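Long-range contacts in endoglucanase A (Clostridium acetobutylicum, PDB 3IK2), which probably hydrolyses internal beta-1,4-glucosidic bonds of cellulose and related glucans, as a glycoside hydrolase family 44 endoglucanase with a TIM-like barrel: residues K173-D178 and P217-F222; P224-F229 and W250-Y255; T415-D420 and T429-T434. All blocks are in the same frame, centred on the assembly; numbering follows the deposited sequence.

Contact 1. Residues K173-D178 and P217-F222; sequences KGYSLD and PAAETF
The carbonyl oxygen of K173 is gripped twice: E220 N donates to it at 2.9 Å, with a nearly straight N-H...O angle of 170°, and a water donates to the same oxygen while also bonding A218 O. From there the pairing is parallel. Y175 N reaches E220 O at 2.8 Å, F222 N returns to Y175 O over a more bent path (141°), and L177 N meets F222 O at 2.9 Å. G174, Y175 and S176 thus pair with E220, T221 and F222, the short strand axes 4.7 Å apart. On one face the F222 ring brings CE1 to 4.0 Å from G174 CA, occupying the side of the strand where glycine carries no side chain. On the other face A219 CB meets the edge of the Y175 ring in its plane, 3.7 Å from CE2. The ring is directed there by a chi1 of -69°, with CG anti to the carbonyl carbon, and V212 of helix 198-215 packs against both residues. The E220 carboxylate makes a salt bridge to K347 and a hydrogen bond to Y98. The backbone bonds therefore fix the alignment of two adjacent barrel strands, leaving the E220 carboxylate to partners beyond this pair.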
loop_
_atom_site.group_PDB
_atom_site.type_symbol
_atom_site.label_atom_id
_atom_site.label_comp_id
_atom_site.label_asym_id
_atom_site.label_seq_id
_atom_site.Cartn_x
_atom_site.Cartn_y
_atom_site.Cartn_z
ATOM N N LYS A 173 4.386 6.371 12.944
ATOM C CA LYS A 173 3.745 5.167 13.406
ATOM C C LYS A 173 4.380 3.869 12.918
ATOM O O LYS A 173 4.368 2.875 13.661
ATOM C CB LYS A 173 2.255 5.212 13.096
ATOM C CG LYS A 173 1.432 6.050 14.080
ATOM C CD LYS A 173 -0.042 5.983 13.745
ATOM C CE LYS A 173 -0.892 6.796 14.744
ATOM N NZ LYS A 173 -0.815 8.269 14.461
ATOM N N GLY A 174 4.903 3.875 11.677
ATOM C CA GLY A 174 5.424 2.654 11.019
ATOM C C GLY A 174 6.834 2.742 10.446
ATOM O O GLY A 174 7.268 3.795 9.952
ATOM N N TYR A 175 7.554 1.630 10.529
ATOM C CA TYR A 175 8.908 1.508 9.965
ATOM C C TYR A 175 8.959 0.334 9.018
ATOM O O TYR A 175 8.566 -0.775 9.367
ATOM C CB TYR A 175 9.991 1.353 11.068
ATOM C CG TYR A 175 10.158 2.633 11.853
ATOM C CD1 TYR A 175 11.099 3.603 11.461
ATOM C CD2 TYR A 175 9.371 2.888 12.994
ATOM C CE1 TYR A 175 11.228 4.820 12.162
ATOM C CE2 TYR A 175 9.497 4.080 13.694
ATOM C CZ TYR A 175 10.424 5.036 13.270
ATOM O OH TYR A 175 10.536 6.191 13.989
ATOM N N SER A 176 9.456 0.579 7.815
ATOM C CA SER A 176 9.618 -0.488 6.831
ATOM C C SER A 176 11.026 -1.067 6.961
ATOM O O SER A 176 12.017 -0.318 7.122
ATOM C CB SER A 176 9.370 -0.001 5.392
ATOM O OG SER A 176 9.494 -1.081 4.452
ATOM N N LEU A 177 11.097 -2.392 6.922
ATOM C CA LEU A 177 12.368 -3.137 6.982
ATOM C C LEU A 177 12.977 -3.145 5.561
ATOM O O LEU A 177 12.877 -4.148 4.822
ATOM C CB LEU A 177 12.119 -4.551 7.525
ATOM C CG LEU A 177 11.939 -4.852 9.048
ATOM C CD1 LEU A 177 11.848 -3.637 10.014
ATOM C CD2 LEU A 177 10.841 -5.865 9.331
ATOM N N ASP A 178 13.603 -2.016 5.185
ATOM C CA ASP A 178 14.145 -1.829 3.832
ATOM C C ASP A 178 13.056 -1.994 2.751
ATOM O O ASP A 178 11.898 -1.640 2.969
ATOM C CB ASP A 178 15.373 -2.752 3.580
ATOM C CG ASP A 178 16.332 -2.193 2.539
ATOM O OD1 ASP A 178 15.940 -2.122 1.342
ATOM O OD2 ASP A 178 17.484 -1.845 2.916
ATOM N N PRO A 217 8.928 1.190 21.363
ATOM C CA PRO A 217 8.138 -0.026 21.595
ATOM C C PRO A 217 6.752 -0.010 20.940
ATOM O O PRO A 217 6.202 -1.059 20.656
ATOM C CB PRO A 217 8.029 -0.113 23.156
ATOM C CG PRO A 217 9.193 0.669 23.654
ATOM C CD PRO A 217 9.462 1.750 22.627
ATOM N N ALA A 218 6.217 1.173 20.698
ATOM C CA ALA A 218 4.845 1.374 20.196
ATOM C C ALA A 218 4.804 1.486 18.663
ATOM O O ALA A 218 3.739 1.480 18.064
ATOM C CB ALA A 218 4.258 2.650 20.834
ATOM N N ALA A 219 5.968 1.593 18.031
ATOM C CA ALA A 219 6.017 1.693 16.577
ATOM C C ALA A 219 5.841 0.321 15.930
ATOM O O ALA A 219 6.205 -0.717 16.497
ATOM C CB ALA A 219 7.302 2.348 16.134
ATOM N N GLU A 220 5.268 0.333 14.735
ATOM C CA GLU A 220 4.925 -0.892 14.006
ATOM C C GLU A 220 5.946 -1.200 12.907
ATOM O O GLU A 220 6.513 -0.276 12.284
ATOM C CB GLU A 220 3.541 -0.750 13.391
ATOM C CG GLU A 220 2.424 -0.950 14.402
ATOM C CD GLU A 220 1.057 -0.637 13.805
ATOM O OE1 GLU A 220 0.985 -0.054 12.690
ATOM O OE2 GLU A 220 0.048 -0.939 14.471
ATOM N N THR A 221 6.179 -2.499 12.687
ATOM C CA THR A 221 7.171 -2.945 11.701
ATOM C C THR A 221 6.489 -3.619 10.545
ATOM O O THR A 221 5.507 -4.348 10.736
ATOM C CB THR A 221 8.237 -3.914 12.299
ATOM O OG1 THR A 221 7.574 -4.969 12.993
ATOM C CG2 THR A 221 9.170 -3.153 13.239
ATOM N N PHE A 222 7.021 -3.338 9.353
ATOM C CA PHE A 222 6.446 -3.762 8.084
ATOM C C PHE A 222 7.559 -4.524 7.403
ATOM O O PHE A 222 8.653 -3.951 7.181
ATOM C CB PHE A 222 6.045 -2.547 7.200
ATOM C CG PHE A 222 4.790 -1.814 7.674
ATOM C CD1 PHE A 222 4.764 -1.171 8.917
ATOM C CD2 PHE A 222 3.646 -1.781 6.876
ATOM C CE1 PHE A 222 3.620 -0.520 9.365
ATOM C CE2 PHE A 222 2.492 -1.104 7.286
ATOM C CZ PHE A 222 2.462 -0.480 8.555
HETATM O O HOH W 1 2.414 2.621 15.766
#

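Contact 2. Residues P224-F229 and W250-Y255; sequences PALFGF and WFIDYY
P224 and Y255 approach tip to tip, the proline CG standing over the centre of the tyrosine ring. It lies 3.4 Å from the ring centroid and only 9° off the normal, the geometry of a CH-pi contact; a cis peptide bond precedes the proline. Y255 presents this face with CG anti to its backbone N, and its hydroxyl is hydrogen-bonded to D205 of helix 198-215. The same P224 CG touches the edge of the F251 ring, 4.1 Å from CE2 and near the ring plane. L226 divides its two methyls between successive helix residues: CD2 lies obliquely 3.9 Å from F251 CE2, while CD1 meets I252 CG1 at 4.1 Å. At the far end F229 and W250 touch through CE1 and CZ3, 3.8 Å apart, their planes at 44° in an oblique aromatic pair. The indole also carries I252 CB over one face. Strand 224-226 and helix 251-255 run at 173°, their axes 11.7 Å apart, a separation bridged by side chains. The barrel strand thus packs antiparallel against helix 251-266, which comes after the short helices 229-234 and 241-245 and leads to strand 273-278, as in a beta-alpha unit of a TIM-like barrel.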
loop_
_atom_site.group_PDB
_atom_site.type_symbol
_atom_site.label_atom_id
_atom_site.label_comp_id
_atom_site.label_asym_id
_atom_site.label_seq_id
_atom_site.Cartn_x
_atom_site.Cartn_y
_atom_site.Cartn_z
ATOM N N PRO A 224 8.214 -8.489 4.721
ATOM C CA PRO A 224 9.548 -8.094 4.267
ATOM C C PRO A 224 9.559 -7.038 3.164
ATOM O O PRO A 224 10.636 -6.680 2.715
ATOM C CB PRO A 224 10.149 -9.428 3.743
ATOM C CG PRO A 224 9.080 -10.458 3.918
ATOM C CD PRO A 224 7.780 -9.714 4.041
ATOM N N ALA A 225 8.392 -6.523 2.769
ATOM C CA ALA A 225 8.228 -5.638 1.583
ATOM C C ALA A 225 8.623 -6.345 0.297
ATOM O O ALA A 225 9.463 -5.870 -0.472
ATOM C CB ALA A 225 8.981 -4.289 1.734
ATOM N N LEU A 226 7.971 -7.478 0.063
ATOM C CA LEU A 226 8.212 -8.327 -1.090
ATOM C C LEU A 226 7.659 -7.705 -2.372
ATOM O O LEU A 226 6.534 -7.188 -2.389
ATOM C CB LEU A 226 7.549 -9.678 -0.847
ATOM C CG LEU A 226 7.954 -10.378 0.440
ATOM C CD1 LEU A 226 6.979 -11.559 0.740
ATOM C CD2 LEU A 226 9.382 -10.821 0.381
ATOM N N PHE A 227 8.442 -7.775 -3.439
ATOM C CA PHE A 227 8.145 -7.080 -4.697
ATOM C C PHE A 227 6.904 -7.577 -5.458
ATOM O O PHE A 227 6.331 -6.846 -6.274
ATOM C CB PHE A 227 9.396 -7.085 -5.596
ATOM C CG PHE A 227 9.546 -8.312 -6.494
ATOM C CD1 PHE A 227 8.930 -8.363 -7.751
ATOM C CD2 PHE A 227 10.353 -9.378 -6.119
ATOM C CE1 PHE A 227 9.082 -9.474 -8.575
ATOM C CE2 PHE A 227 10.539 -10.496 -6.972
ATOM C CZ PHE A 227 9.893 -10.543 -8.178
ATOM N N GLY A 228 6.497 -8.823 -5.204
ATOM C CA GLY A 228 5.574 -9.495 -6.123
ATOM C C GLY A 228 5.511 -10.998 -5.958
ATOM O O GLY A 228 6.231 -11.562 -5.151
ATOM N N PHE A 229 4.650 -11.668 -6.732
ATOM C CA PHE A 229 4.300 -13.035 -6.403
ATOM C C PHE A 229 5.504 -13.969 -6.371
ATOM O O PHE A 229 5.553 -14.910 -5.564
ATOM C CB PHE A 229 3.227 -13.595 -7.365
ATOM C CG PHE A 229 2.584 -14.838 -6.860
ATOM C CD1 PHE A 229 1.356 -14.781 -6.219
ATOM C CD2 PHE A 229 3.233 -16.076 -6.982
ATOM C CE1 PHE A 229 0.750 -15.951 -5.729
ATOM C CE2 PHE A 229 2.657 -17.240 -6.475
ATOM C CZ PHE A 229 1.406 -17.187 -5.861
ATOM N N TRP A 250 4.819 -21.888 0.546
ATOM C CA TRP A 250 5.533 -20.763 -0.064
ATOM C C TRP A 250 6.350 -19.992 0.950
ATOM O O TRP A 250 6.321 -20.312 2.144
ATOM C CB TRP A 250 4.590 -19.838 -0.878
ATOM C CG TRP A 250 3.440 -19.160 -0.134
ATOM C CD1 TRP A 250 2.961 -19.467 1.114
ATOM C CD2 TRP A 250 2.583 -18.121 -0.641
ATOM N NE1 TRP A 250 1.898 -18.646 1.431
ATOM C CE2 TRP A 250 1.633 -17.825 0.372
ATOM C CE3 TRP A 250 2.526 -17.402 -1.853
ATOM C CZ2 TRP A 250 0.621 -16.847 0.206
ATOM C CZ3 TRP A 250 1.517 -16.414 -2.005
ATOM C CH2 TRP A 250 0.592 -16.152 -0.977
ATOM N N PHE A 251 7.118 -19.012 0.468
ATOM C CA PHE A 251 8.038 -18.273 1.329
ATOM C C PHE A 251 7.286 -17.486 2.397
ATOM O O PHE A 251 7.793 -17.315 3.473
ATOM C CB PHE A 251 9.006 -17.376 0.504
ATOM C CG PHE A 251 9.770 -16.366 1.343
ATOM C CD1 PHE A 251 10.974 -16.713 1.954
ATOM C CD2 PHE A 251 9.260 -15.074 1.550
ATOM C CE1 PHE A 251 11.677 -15.765 2.751
ATOM C CE2 PHE A 251 9.958 -14.140 2.360
ATOM C CZ PHE A 251 11.150 -14.484 2.948
ATOM N N ILE A 252 6.075 -17.011 2.098
ATOM C CA ILE A 252 5.231 -16.307 3.085
ATOM C C ILE A 252 5.006 -17.078 4.395
ATOM O O ILE A 252 5.083 -16.490 5.483
ATOM C CB ILE A 252 3.891 -15.732 2.428
ATOM C CG1 ILE A 252 4.210 -14.434 1.638
ATOM C CG2 ILE A 252 2.778 -15.523 3.497
ATOM C CD1 ILE A 252 3.091 -13.853 0.781
ATOM N N ASP A 253 4.746 -18.387 4.288
ATOM C CA ASP A 253 4.623 -19.308 5.444
ATOM C C ASP A 253 5.945 -19.427 6.231
ATOM O O ASP A 253 5.968 -19.310 7.427
ATOM C CB ASP A 253 4.212 -20.722 4.967
ATOM C CG ASP A 253 2.803 -20.765 4.384
ATOM O OD1 ASP A 253 2.026 -19.814 4.611
ATOM O OD2 ASP A 253 2.474 -21.762 3.692
ATOM N N TYR A 254 7.037 -19.672 5.524
ATOM C CA TYR A 254 8.360 -19.689 6.113
ATOM C C TYR A 254 8.598 -18.405 6.878
ATOM O O TYR A 254 9.084 -18.440 8.018
ATOM C CB TYR A 254 9.429 -19.856 5.035
ATOM C CG TYR A 254 10.868 -19.589 5.504
ATOM C CD1 TYR A 254 11.621 -20.569 6.147
ATOM C CD2 TYR A 254 11.470 -18.339 5.285
ATOM C CE1 TYR A 254 12.956 -20.289 6.581
ATOM C CE2 TYR A 254 12.766 -18.070 5.682
ATOM C CZ TYR A 254 13.503 -19.042 6.320
ATOM O OH TYR A 254 14.781 -18.723 6.689
ATOM N N TYR A 255 8.305 -17.280 6.230
ATOM C CA TYR A 255 8.601 -15.983 6.805
ATOM C C TYR A 255 7.755 -15.715 8.049
ATOM O O TYR A 255 8.308 -15.336 9.080
ATOM C CB TYR A 255 8.438 -14.862 5.764
ATOM C CG TYR A 255 8.749 -13.477 6.330
ATOM C CD1 TYR A 255 10.063 -13.059 6.527
ATOM C CD2 TYR A 255 7.720 -12.596 6.662
ATOM C CE1 TYR A 255 10.353 -11.799 7.041
ATOM C CE2 TYR A 255 7.986 -11.333 7.179
ATOM C CZ TYR A 255 9.307 -10.937 7.357
ATOM O OH TYR A 255 9.565 -9.690 7.868
#

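Contact 3. Residues T415-D420 and T429-T434; sequences TDVKCD and TYASVT
T415 and V433 exchange two backbone hydrogen bonds: V433 N donates to T415 O at 2.7 Å, and T415 N to V433 O at 3.0 Å, making an antiparallel hydrogen-bonded pair. Next comes the non-hydrogen-bonded pair D416 and S432, with CA atoms 4.3 Å apart. V417 N then reaches A431 O at 3.0 Å, nearly straight at 168°. Beyond this bond the strands diverge: a water lies within bonding distance of both C419 O and T429 O, though it cannot serve all its acceptors at once, and the only direct polar link there is a weak bond from T429 OG1 to C419 O. Packing gathers round A431. Its CB meets both V417 CG2 and C419 CB of the facing strand, 3.7 Å from the latter. C419 holds SG anti to its backbone N (chi1 -168°), which carries the sulfur alongside T429 CB, 3.7 Å away. The segments cross at 126°, a strongly twisted hairpin. Strand 2-15 flanks it beyond 415-421 and strand 440-447 beyond 427-433, while D416 and Y430 pack on K376 of helix 361-376, whose D369 bonds the Y430 hydroxyl.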
loop_
_atom_site.group_PDB
_atom_site.type_symbol
_atom_site.label_atom_id
_atom_site.label_comp_id
_atom_site.label_asym_id
_atom_site.label_seq_id
_atom_site.Cartn_x
_atom_site.Cartn_y
_atom_site.Cartn_z
ATOM N N THR A 415 -16.992 1.090 9.099
ATOM C CA THR A 415 -17.390 -0.313 9.303
ATOM C C THR A 415 -18.014 -0.865 8.045
ATOM O O THR A 415 -19.090 -0.432 7.667
ATOM C CB THR A 415 -18.412 -0.457 10.456
ATOM O OG1 THR A 415 -18.029 0.392 11.540
ATOM C CG2 THR A 415 -18.506 -1.905 10.945
ATOM N N ASP A 416 -17.340 -1.821 7.410
ATOM C CA ASP A 416 -17.871 -2.480 6.224
ATOM C C ASP A 416 -18.994 -3.427 6.644
ATOM O O ASP A 416 -18.896 -4.073 7.678
ATOM C CB ASP A 416 -16.767 -3.262 5.501
ATOM C CG ASP A 416 -17.295 -4.093 4.344
ATOM O OD1 ASP A 416 -17.396 -5.323 4.507
ATOM O OD2 ASP A 416 -17.632 -3.522 3.280
ATOM N N VAL A 417 -20.058 -3.485 5.848
ATOM C CA VAL A 417 -21.173 -4.381 6.122
ATOM C C VAL A 417 -21.505 -5.171 4.877
ATOM O O VAL A 417 -21.089 -4.812 3.780
ATOM C CB VAL A 417 -22.447 -3.644 6.694
ATOM C CG1 VAL A 417 -22.107 -2.830 7.999
ATOM C CG2 VAL A 417 -23.094 -2.750 5.656
ATOM N N LYS A 418 -22.234 -6.267 5.067
ATOM C CA LYS A 418 -22.725 -7.104 3.988
ATOM C C LYS A 418 -23.350 -6.303 2.847
ATOM O O LYS A 418 -24.304 -5.576 3.050
ATOM C CB LYS A 418 -23.749 -8.101 4.527
ATOM C CG LYS A 418 -24.398 -8.925 3.424
ATOM C CD LYS A 418 -25.252 -10.017 4.039
ATOM C CE LYS A 418 -26.249 -10.585 3.022
ATOM N NZ LYS A 418 -27.008 -11.743 3.620
ATOM N N CYS A 419 -22.805 -6.479 1.646
ATOM C CA CYS A 419 -23.246 -5.772 0.477
ATOM C C CYS A 419 -22.953 -6.666 -0.708
ATOM O O CYS A 419 -21.866 -6.607 -1.298
ATOM C CB CYS A 419 -22.517 -4.441 0.335
ATOM S SG CYS A 419 -23.250 -3.357 -0.897
ATOM N N ASP A 420 -23.927 -7.520 -1.032
ATOM C CA ASP A 420 -23.760 -8.536 -2.078
ATOM C C ASP A 420 -24.466 -8.112 -3.339
ATOM O O ASP A 420 -25.686 -7.899 -3.340
ATOM C CB ASP A 420 -24.309 -9.901 -1.639
ATOM C CG ASP A 420 -23.582 -10.466 -0.418
ATOM O OD1 ASP A 420 -22.356 -10.238 -0.282
ATOM O OD2 ASP A 420 -24.227 -11.164 0.394
ATOM N N THR A 429 -19.804 -3.416 -5.458
ATOM C CA THR A 429 -20.629 -2.708 -4.453
ATOM C C THR A 429 -20.044 -2.911 -3.052
ATOM O O THR A 429 -19.755 -4.039 -2.650
ATOM C CB THR A 429 -22.124 -3.186 -4.425
ATOM O OG1 THR A 429 -22.182 -4.594 -4.103
ATOM C CG2 THR A 429 -22.850 -2.880 -5.774
ATOM N N TYR A 430 -19.866 -1.802 -2.337
ATOM C CA TYR A 430 -19.374 -1.801 -0.958
ATOM C C TYR A 430 -20.335 -0.950 -0.155
ATOM O O TYR A 430 -20.773 0.083 -0.623
ATOM C CB TYR A 430 -17.896 -1.272 -0.878
ATOM C CG TYR A 430 -16.953 -2.082 -1.781
ATOM C CD1 TYR A 430 -16.483 -3.328 -1.384
ATOM C CD2 TYR A 430 -16.593 -1.623 -3.063
ATOM C CE1 TYR A 430 -15.670 -4.097 -2.219
ATOM C CE2 TYR A 430 -15.767 -2.368 -3.887
ATOM C CZ TYR A 430 -15.320 -3.607 -3.462
ATOM O OH TYR A 430 -14.504 -4.369 -4.268
ATOM N N ALA A 431 -20.691 -1.408 1.032
ATOM C CA ALA A 431 -21.505 -0.608 1.959
ATOM C C ALA A 431 -20.794 -0.480 3.280
ATOM O O ALA A 431 -20.119 -1.426 3.725
ATOM C CB ALA A 431 -22.896 -1.238 2.148
ATOM N N SER A 432 -20.926 0.680 3.909
ATOM C CA SER A 432 -20.348 0.890 5.227
ATOM C C SER A 432 -21.270 1.678 6.159
ATOM O O SER A 432 -22.106 2.503 5.728
ATOM C CB SER A 432 -18.991 1.607 5.139
ATOM O OG SER A 432 -19.164 2.911 4.630
ATOM N N VAL A 433 -21.083 1.442 7.450
ATOM C CA VAL A 433 -21.777 2.235 8.455
ATOM C C VAL A 433 -20.681 3.006 9.218
ATOM O O VAL A 433 -19.512 2.703 9.075
ATOM C CB VAL A 433 -22.747 1.320 9.296
ATOM C CG1 VAL A 433 -22.930 1.823 10.658
ATOM C CG2 VAL A 433 -24.117 1.182 8.590
ATOM N N THR A 434 -21.056 4.035 9.969
ATOM C CA THR A 434 -20.110 4.849 10.722
ATOM C C THR A 434 -20.412 4.605 12.208
ATOM O O THR A 434 -21.539 4.849 12.669
ATOM C CB THR A 434 -20.232 6.346 10.312
ATOM O OG1 THR A 434 -20.026 6.475 8.892
ATOM C CG2 THR A 434 -19.230 7.230 11.062
HETATM O O HOH W 2 -19.382 -4.352 1.753
HETATM O O HOH W 3 -19.296 -5.621 -0.658
#

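Along the chain the contacts follow one another without overlap. Contacts 1 and 2 belong to the closed parallel barrel and share strand 220-226: contact 1 pairs its beginning with neighbouring strand 174-177, and contact 2 packs its end against helix 251-266. Their centres lie about 17 Å apart, yet they touch, with D178 O 4.1 Å from A225 CB. Contact 3 is about 30 Å from each, measured between centres, and its nearest atoms stay about 18 Å from contact 1 and 19 Å from contact 2. It lies in a separate mixed sheet that includes both strand 2-15 and the C-terminal strand 503-510. The protein therefore combines a TIM-like barrel with a second, mostly antiparallel beta region.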